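Putative uncharacterized protein (Ustilago maydis, PDB 4GNX) probably serves as an OB-fold subunit of the replication protein A complex, which binds single-stranded DNA. Local coordinates at residues 13-16 with 17-21; 113-116 with 117-121. All blocks are in the same frame, centred on the assembly; numbering follows the deposited sequence.

Contact 1: residues 13-16 with 17-21; sequences TIRQ and ILNAE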
loop_
_atom_site.group_PDB
_atom_site.type_symbol
_atom_site.label_atom_id
_atom_site.label_comp_id
_atom_site.label_asym_id
_atom_site.label_seq_id
_atom_site.Cartn_x
_atom_site.Cartn_y
_atom_site.Cartn_z
ATOM N N THR B 13 -4.291 0.219 17.928
ATOM C CA THR B 13 -3.369 0.531 19.020
ATOM C C THR B 13 -4.062 0.210 20.320
ATOM O O THR B 13 -5.288 0.194 20.407
ATOM C CB THR B 13 -3.041 2.019 19.086
ATOM O OG1 THR B 13 -4.252 2.745 19.410
ATOM C CG2 THR B 13 -2.399 2.510 17.755
ATOM N N ILE B 14 -3.271 -0.026 21.349
ATOM C CA ILE B 14 -3.853 -0.332 22.622
ATOM C C ILE B 14 -4.789 0.792 23.038
ATOM O O ILE B 14 -5.863 0.515 23.616
ATOM C CB ILE B 14 -2.772 -0.633 23.666
ATOM C CG1 ILE B 14 -2.055 -1.948 23.261
ATOM C CG2 ILE B 14 -3.389 -0.697 25.068
ATOM C CD1 ILE B 14 -0.823 -2.287 24.073
ATOM N N ARG B 15 -4.428 2.041 22.704
ATOM C CA ARG B 15 -5.295 3.177 23.036
ATOM C C ARG B 15 -6.700 3.066 22.456
ATOM O O ARG B 15 -7.702 3.354 23.156
ATOM C CB ARG B 15 -4.707 4.474 22.550
ATOM C CG ARG B 15 -5.340 5.698 23.185
ATOM C CD ARG B 15 -4.527 6.057 24.416
ATOM N NE ARG B 15 -5.201 5.738 25.671
ATOM C CZ ARG B 15 -4.600 5.552 26.839
ATOM N NH1 ARG B 15 -3.275 5.612 26.954
ATOM N NH2 ARG B 15 -5.340 5.284 27.899
ATOM N N GLN B 16 -6.773 2.670 21.177
ATOM C CA GLN B 16 -8.061 2.440 20.521
ATOM C C GLN B 16 -8.800 1.315 21.201
ATOM O O GLN B 16 -10.001 1.440 21.476
ATOM C CB GLN B 16 -7.913 2.125 19.051
ATOM C CG GLN B 16 -7.584 3.307 18.150
ATOM C CD GLN B 16 -7.175 2.832 16.763
ATOM O OE1 GLN B 16 -6.256 1.990 16.613
ATOM N NE2 GLN B 16 -7.872 3.328 15.746
ATOM N N ILE B 17 -8.095 0.234 21.518
ATOM C CA ILE B 17 -8.730 -0.805 22.326
ATOM C C ILE B 17 -9.352 -0.184 23.575
ATOM O O ILE B 17 -10.525 -0.396 23.841
ATOM C CB ILE B 17 -7.771 -1.946 22.681
ATOM C CG1 ILE B 17 -7.219 -2.566 21.395
ATOM C CG2 ILE B 17 -8.490 -2.997 23.495
ATOM C CD1 ILE B 17 -6.076 -3.514 21.616
ATOM N N LEU B 18 -8.588 0.635 24.293
ATOM C CA LEU B 18 -9.079 1.270 25.514
ATOM C C LEU B 18 -10.206 2.286 25.302
ATOM O O LEU B 18 -10.993 2.557 26.228
ATOM C CB LEU B 18 -7.917 1.936 26.265
ATOM C CG LEU B 18 -6.812 1.017 26.814
ATOM C CD1 LEU B 18 -5.621 1.815 27.324
ATOM C CD2 LEU B 18 -7.315 0.068 27.891
ATOM N N ASN B 19 -10.279 2.871 24.109
ATOM C CA ASN B 19 -11.318 3.857 23.873
ATOM C C ASN B 19 -12.526 3.303 23.192
ATOM O O ASN B 19 -13.477 4.037 22.961
ATOM C CB ASN B 19 -10.783 5.027 23.081
ATOM C CG ASN B 19 -9.897 5.905 23.906
ATOM O OD1 ASN B 19 -10.102 6.053 25.114
ATOM N ND2 ASN B 19 -8.896 6.486 23.275
ATOM N N ALA B 20 -12.500 2.011 22.869
ATOM C CA ALA B 20 -13.639 1.359 22.233
ATOM C C ALA B 20 -14.836 1.403 23.175
ATOM O O ALA B 20 -14.692 1.293 24.387
ATOM C CB ALA B 20 -13.292 -0.066 21.857
ATOM N N GLU B 21 -16.017 1.607 22.615
ATOM C CA GLU B 21 -17.201 1.772 23.421
ATOM C C GLU B 21 -17.884 0.439 23.496
ATOM O O GLU B 21 -17.948 -0.297 22.511
ATOM C CB GLU B 21 -18.125 2.859 22.847
ATOM C CG GLU B 21 -17.507 4.256 22.924
ATOM C CD GLU B 21 -18.397 5.385 22.392
ATOM O OE1 GLU B 21 -19.569 5.510 22.839
ATOM O OE2 GLU B 21 -17.907 6.175 21.538
#
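Ile-17 N donates to Thr-13 O at 3.0 Å and Leu-18 N to Ile-14 O at 2.8 Å, bonds that run the chain through one short helix, 14-19, with Thr-13 before it and Ala-20 after it. The next amide, that of Asn-19, is divided between two weak bonds, to Arg-15 O and to Gln-16 O, and Ala-20 is the first residue to leave helical conformation.

At the opposite end, Thr-13 is the N-cap. Its OG1 accepts from Gln-16 N (3.1 Å), while Gln-16 OE1 reaches back to take Thr-13 N at 3.0 Å, the donor lying in the plane of the amide carbonyl. Gln-16 can do this because its chain is extended beyond CG, which lies beside its own backbone N (chi1 -75°). Thr-13 OG1 is also bonded to Leu-109 O of a neighbouring subunit.

Further along, the chain of Arg-15, bent at chi2 and chi3, brings its guanidinium over Leu-18: CD1 of Leu-18 sits above one face, toward the rim, 3.5 Å from Arg-15 NH2. Asn-19 ND2 lies at the edge of the guanidinium, near its plane, and touches the aliphatic part of the chain at Arg-15 CG (3.6 Å); the amide is turned 40° from the guanidinium plane. Leu-18 CD1 also touches an apolar group, Ile-14 CG2, at 4.0 Å, the two side chains running side by side.

The buried Ile-14 and Ile-17 pack on Phe-41 of strand 38-50 and Ile-66 of strand 65-71, whereas Arg-15 reaches Asp-112 of a neighbouring subunit through a long, weak ion pair. Reciprocal bonds between Thr-13 and Gln-16 define a capping box, here starting a short amphipathic helix laid against the sheet of an OB-fold domain.

Contact 2: residues 113-116 with 117-121; sequences PVID and YNEVM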
loop_
_atom_site.group_PDB
_atom_site.type_symbol
_atom_site.label_atom_id
_atom_site.label_comp_id
_atom_site.label_asym_id
_atom_site.label_seq_id
_atom_site.Cartn_x
_atom_site.Cartn_y
_atom_site.Cartn_z
ATOM N N PRO B 113 7.066 -13.377 18.352
ATOM C CA PRO B 113 8.171 -12.443 18.322
ATOM C C PRO B 113 8.259 -11.744 16.992
ATOM O O PRO B 113 8.499 -12.387 15.979
ATOM C CB PRO B 113 9.380 -13.343 18.472
ATOM C CG PRO B 113 8.889 -14.476 19.285
ATOM C CD PRO B 113 7.398 -14.567 19.137
ATOM N N VAL B 114 8.073 -10.435 17.018
ATOM C CA VAL B 114 8.268 -9.578 15.863
ATOM C C VAL B 114 9.516 -9.879 14.991
ATOM O O VAL B 114 10.619 -10.131 15.503
ATOM C CB VAL B 114 8.236 -8.107 16.296
ATOM C CG1 VAL B 114 8.807 -7.193 15.222
ATOM C CG2 VAL B 114 6.801 -7.712 16.601
ATOM N N ILE B 115 9.297 -9.833 13.668
ATOM C CA ILE B 115 10.278 -10.223 12.650
ATOM C C ILE B 115 11.517 -9.304 12.672
ATOM O O ILE B 115 12.656 -9.761 12.926
ATOM C CB ILE B 115 9.642 -10.289 11.213
ATOM C CG1 ILE B 115 8.318 -11.082 11.213
ATOM C CG2 ILE B 115 10.624 -10.900 10.212
ATOM C CD1 ILE B 115 7.734 -11.385 9.838
ATOM N N ASP B 116 11.263 -8.028 12.383
ATOM C CA ASP B 116 12.233 -6.955 12.454
ATOM C C ASP B 116 11.501 -5.727 13.017
ATOM O O ASP B 116 10.269 -5.717 13.128
ATOM C CB ASP B 116 12.816 -6.677 11.062
ATOM C CG ASP B 116 11.759 -6.256 10.034
ATOM O OD1 ASP B 116 12.112 -5.930 8.871
ATOM O OD2 ASP B 116 10.565 -6.238 10.379
ATOM N N TYR B 117 12.258 -4.703 13.377
ATOM C CA TYR B 117 11.688 -3.492 13.952
ATOM C C TYR B 117 10.779 -2.747 12.985
ATOM O O TYR B 117 9.814 -2.120 13.409
ATOM C CB TYR B 117 12.789 -2.554 14.442
ATOM C CG TYR B 117 12.240 -1.420 15.224
ATOM C CD1 TYR B 117 11.789 -1.618 16.523
ATOM C CD2 TYR B 117 12.120 -0.162 14.660
ATOM C CE1 TYR B 117 11.246 -0.584 17.257
ATOM C CE2 TYR B 117 11.582 0.883 15.377
ATOM C CZ TYR B 117 11.147 0.669 16.686
ATOM O OH TYR B 117 10.597 1.692 17.443
ATOM N N ASN B 118 11.082 -2.808 11.695
ATOM C CA ASN B 118 10.234 -2.187 10.703
ATOM C C ASN B 118 8.788 -2.633 10.801
ATOM O O ASN B 118 7.893 -1.874 10.442
ATOM C CB ASN B 118 10.737 -2.468 9.301
ATOM C CG ASN B 118 12.057 -1.806 9.009
ATOM O OD1 ASN B 118 12.162 -0.582 9.040
ATOM N ND2 ASN B 118 13.066 -2.606 8.694
ATOM N N GLU B 119 8.535 -3.852 11.266
ATOM C CA GLU B 119 7.162 -4.274 11.436
ATOM C C GLU B 119 6.421 -3.420 12.462
ATOM O O GLU B 119 5.248 -3.053 12.250
ATOM C CB GLU B 119 7.081 -5.730 11.836
ATOM C CG GLU B 119 5.639 -6.235 11.872
ATOM C CD GLU B 119 5.513 -7.726 12.162
ATOM O OE1 GLU B 119 6.497 -8.380 12.603
ATOM O OE2 GLU B 119 4.406 -8.253 11.947
ATOM N N VAL B 120 7.095 -3.112 13.573
ATOM C CA VAL B 120 6.550 -2.221 14.594
ATOM C C VAL B 120 6.126 -0.890 13.955
ATOM O O VAL B 120 5.036 -0.353 14.219
ATOM C CB VAL B 120 7.578 -1.916 15.670
ATOM C CG1 VAL B 120 6.921 -1.142 16.794
ATOM C CG2 VAL B 120 8.219 -3.196 16.204
ATOM N N MET B 121 6.980 -0.374 13.079
ATOM C CA MET B 121 6.674 0.862 12.396
ATOM C C MET B 121 5.517 0.674 11.444
ATOM O O MET B 121 4.584 1.460 11.440
ATOM C CB MET B 121 7.914 1.400 11.693
ATOM C CG MET B 121 9.057 1.653 12.664
ATOM S SD MET B 121 8.657 3.007 13.791
ATOM C CE MET B 121 8.150 2.222 15.319
#
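Glu-119 N is gripped by two oxygens of Asp-116, the backbone O at 3.2 Å and the carboxylate OD2 at 3.3 Å. Neither is met in plane: the amide stands above the plane of the carbonyl and also above that of the carboxylate. The Asp-116 side chain is brought to it by a chi1 of 60°, which sets CG between the backbone N and the carbonyl carbon and turns the carboxylate over the first turn of the helix. Its other oxygen, OD1, takes a weak bond from Asn-118 ND2 at 3.5 Å; the amide of Asn-118 has stronger partners in Asp-90 O and Asp-92 N of a neighbouring subunit.

Glu-119 in turn extends back along the loop. Its OE1 accepts a weak but nearly straight bond from Ile-115 N (3.3 Å), and the same OE1 lies against Ile-115 CG1 and Val-114 CG1. The other oxygen, OE2, forms salt bridges with Arg-92 and Arg-112, a pairing that would favour the charged carboxylate. Besides these polar contacts, Val-114 CG1 approaches Val-120 CG2 at 4.2 Å, and both valines pack on Tyr-90 and Val-42. Phe-429 of another subunit packs against Ile-115, Asp-116, Asn-118 and Glu-119. An aspartate N-cap thus opens the long helix 117-135 after a three-residue loop, 114-116, that follows strand 110-113 of the OB-fold sheet.

Both contacts are helix starts with a polar side chain at the N-cap, but the glutamine of contact 1 bonds back to the N-cap amide to complete a capping box, whereas the glutamate of contact 2 reaches one residue further back and is tied to arginines as well. Contact 1 is the more buried and lies nearer the chain centre, within a short helix whose isoleucines face the sheet. Contact 2 is only partly buried and joins the loop after strand 110-113 to the long C-terminal helix. Their centres are 21 Å apart and they do not touch, yet each packs on strand 38-50, through Phe-41 and Val-42 respectively; contact 1 also meets one neighbouring subunit and contact 2 two.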